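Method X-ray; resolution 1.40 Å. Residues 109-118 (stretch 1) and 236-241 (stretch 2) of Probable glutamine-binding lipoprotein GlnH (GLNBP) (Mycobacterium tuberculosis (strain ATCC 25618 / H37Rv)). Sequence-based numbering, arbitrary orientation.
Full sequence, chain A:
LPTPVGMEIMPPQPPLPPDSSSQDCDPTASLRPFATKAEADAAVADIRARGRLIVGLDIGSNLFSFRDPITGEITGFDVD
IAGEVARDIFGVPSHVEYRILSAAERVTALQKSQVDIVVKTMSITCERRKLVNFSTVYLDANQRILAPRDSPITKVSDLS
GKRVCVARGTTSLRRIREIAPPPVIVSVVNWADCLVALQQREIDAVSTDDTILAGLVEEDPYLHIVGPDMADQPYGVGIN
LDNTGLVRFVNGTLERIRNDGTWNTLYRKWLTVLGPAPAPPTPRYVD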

# COMPACT_ATOMS: atom_id res chain seq x y z
N ALA A 109 0.63 -13.15 -6.78
CA ALA A 109 0.21 -12.78 -8.12
C ALA A 109 1.39 -12.34 -8.97
O ALA A 109 1.41 -12.61 -10.18
CB ALA A 109 -0.84 -11.68 -8.06
N LEU A 110 2.37 -11.68 -8.36
CA LEU A 110 3.56 -11.29 -9.11
C LEU A 110 4.42 -12.50 -9.46
O LEU A 110 4.91 -12.61 -10.59
CB LEU A 110 4.33 -10.25 -8.30
CG LEU A 110 3.63 -8.90 -8.20
CD1 LEU A 110 4.28 -8.04 -7.12
CD2 LEU A 110 3.67 -8.21 -9.54
N GLN A 111 4.60 -13.41 -8.50
CA GLN A 111 5.39 -14.61 -8.74
C GLN A 111 4.80 -15.45 -9.87
O GLN A 111 5.53 -16.03 -10.68
CB GLN A 111 5.46 -15.44 -7.46
CG GLN A 111 6.40 -14.89 -6.40
CD GLN A 111 6.41 -15.75 -5.15
OE1 GLN A 111 5.36 -16.08 -4.61
NE2 GLN A 111 7.60 -16.12 -4.70
N LYS A 112 3.47 -15.52 -9.93
CA LYS A 112 2.77 -16.32 -10.93
C LYS A 112 2.51 -15.56 -12.22
O LYS A 112 1.82 -16.08 -13.10
CB LYS A 112 1.43 -16.82 -10.37
CG LYS A 112 1.54 -17.82 -9.24
CD LYS A 112 0.15 -18.13 -8.68
CE LYS A 112 0.04 -19.56 -8.19
NZ LYS A 112 1.12 -19.91 -7.24
N SER A 113 3.03 -14.34 -12.35
CA SER A 113 2.82 -13.52 -13.54
C SER A 113 1.34 -13.37 -13.87
O SER A 113 0.93 -13.40 -15.03
CB SER A 113 3.62 -14.04 -14.73
OG SER A 113 5.01 -13.97 -14.45
N GLN A 114 0.51 -13.20 -12.83
CA GLN A 114 -0.91 -12.99 -13.00
C GLN A 114 -1.28 -11.52 -13.21
O GLN A 114 -2.41 -11.24 -13.62
CB GLN A 114 -1.68 -13.54 -11.81
CG GLN A 114 -1.55 -15.05 -11.63
CD GLN A 114 -2.31 -15.54 -10.41
OE1 GLN A 114 -2.43 -14.82 -9.42
NE2 GLN A 114 -2.81 -16.76 -10.48
N VAL A 115 -0.36 -10.60 -12.91
CA VAL A 115 -0.54 -9.18 -13.19
C VAL A 115 0.79 -8.65 -13.68
O VAL A 115 1.84 -9.23 -13.43
CB VAL A 115 -0.98 -8.38 -11.94
CG1 VAL A 115 -2.33 -8.87 -11.42
CG2 VAL A 115 0.08 -8.46 -10.85
N ASP A 116 0.74 -7.52 -14.39
CA ASP A 116 1.98 -6.86 -14.77
C ASP A 116 2.59 -6.13 -13.57
O ASP A 116 3.81 -6.18 -13.34
CB ASP A 116 1.74 -5.86 -15.90
CG ASP A 116 1.21 -6.50 -17.17
OD1 ASP A 116 1.86 -7.45 -17.68
OD2 ASP A 116 0.16 -6.05 -17.68
N ILE A 117 1.76 -5.41 -12.81
CA ILE A 117 2.22 -4.65 -11.66
C ILE A 117 1.18 -4.75 -10.56
O ILE A 117 -0.00 -5.00 -10.81
CB ILE A 117 2.50 -3.16 -11.98
CG1 ILE A 117 1.21 -2.44 -12.40
CG2 ILE A 117 3.58 -3.04 -13.07
CD1 ILE A 117 1.41 -0.94 -12.69
N VAL A 118 1.64 -4.59 -9.32
CA VAL A 118 0.76 -4.39 -8.16
C VAL A 118 0.95 -2.94 -7.72
O VAL A 118 2.08 -2.51 -7.47
CB VAL A 118 1.11 -5.35 -7.02
CG1 VAL A 118 0.39 -4.93 -5.72
CG2 VAL A 118 0.73 -6.79 -7.38
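Stretch 2 (236-241) GVGINL

Residues 236-240 of stretch 2 run as an extended segment antiparallel to the end of stretch 1, so that G238 lies beside V118, I239 beside I117 and N240 beside L110, with CA-CA separations of 4.8, 5.1 and 4.9 Å; the chain leaves the extended conformation at L241. Residues 236-240 therefore span two different elements of stretch 1: the short strand 117-118 and, beyond the intervening turn, the last turn of the helix that ends at Q111. The contact buries 369 Å² in total, and N240, L110 and G238 are the residues most covered by the other stretch.

G238 forms a hydrogen-bonded antiparallel pair with V118, in which V118 N donates to G238 O and G238 N donates to V118 O, both at 2.9 Å. Two CA-H...O contacts accompany this pair, from I117 CA to G238 O at 3.3 Å and from V237 CA to V118 O at 3.5 Å. The absence of a side chain at G238 matters here, because L110 occupies the space: an ideal CB on G238 would lie 2.9 Å from L110 CD1, a clash.

The CA-to-CB bond of L110 points toward stretch 2, and the side chain, with chi1 in m and chi2 in t, packs on the backbone of the opposing strand. Its CD2 lies 3.5 Å from G238 O and its CD1 3.7 Å from I239 N. The other face of the sheet carries the side chains of I117 and I239, whose CG2 and CG1 atoms, respectively, are 4.1 Å apart; V237 adds a closer apolar contact, its CG1 3.6 Å from I117 CB.

N240 joins the strand to the helix end. Its CA-to-CB bond points sideways, but with chi1 in t the amide comes nearer to stretch 1, and ND2 donates a nearly straight hydrogen bond to L110 O (2.9 Å, 171° at the hydrogen). L110 O also accepts from S113 N at 3.1 Å, while Q114 N bonds to A109 O at 2.9 Å. These two bonds back into the last turn, together with the positive phi of S113 (54°), define a Schellman motif, so the N240 side chain binds a carbonyl of the very turn that closes the helix.

Just before the strand, at D116, a water bridges the two backbones: it donates to D116 O at 2.7 Å and accepts from N240 N at 3.0 Å. The CA-to-CB bond of D116 points away from stretch 2, and its carboxylate oxygens are hydrogen-bonded elsewhere in the structure.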

# COMPACT_ATOMS: atom_id res chain seq x y z
N GLY A 236 6.08 0.92 -3.02
CA GLY A 236 6.64 0.71 -4.33
C GLY A 236 5.63 0.01 -5.22
O GLY A 236 4.70 -0.64 -4.73
N VAL A 237 5.81 0.15 -6.52
CA VAL A 237 5.07 -0.65 -7.49
C VAL A 237 5.72 -2.02 -7.52
O VAL A 237 6.92 -2.14 -7.78
CB VAL A 237 5.08 -0.00 -8.88
CG1 VAL A 237 4.41 -0.92 -9.91
CG2 VAL A 237 4.42 1.36 -8.83
N GLY A 238 4.93 -3.06 -7.24
CA GLY A 238 5.45 -4.42 -7.20
C GLY A 238 5.47 -5.04 -8.59
O GLY A 238 4.53 -4.87 -9.37
N ILE A 239 6.57 -5.71 -8.91
CA ILE A 239 6.85 -6.22 -10.24
C ILE A 239 7.46 -7.61 -10.08
O ILE A 239 8.12 -7.90 -9.09
CB ILE A 239 7.82 -5.25 -10.98
CG1 ILE A 239 7.11 -3.93 -11.26
CG2 ILE A 239 8.36 -5.87 -12.28
CD1 ILE A 239 8.02 -2.76 -11.58
N ASN A 240 7.22 -8.48 -11.07
CA ASN A 240 7.83 -9.80 -11.03
C ASN A 240 9.34 -9.69 -10.91
O ASN A 240 9.98 -8.84 -11.54
CB ASN A 240 7.45 -10.60 -12.28
CG ASN A 240 8.16 -11.93 -12.35
OD1 ASN A 240 9.30 -12.02 -12.80
ND2 ASN A 240 7.48 -12.99 -11.90
N LEU A 241 9.92 -10.56 -10.07
CA LEU A 241 11.33 -10.46 -9.70
C LEU A 241 12.24 -10.35 -10.92
O LEU A 241 13.25 -9.63 -10.88
CB LEU A 241 11.73 -11.68 -8.87
CG LEU A 241 13.16 -11.72 -8.34
CD1 LEU A 241 13.43 -10.52 -7.45
CD2 LEU A 241 13.38 -13.02 -7.57
O HOH W 1 5.60 -8.21 -13.56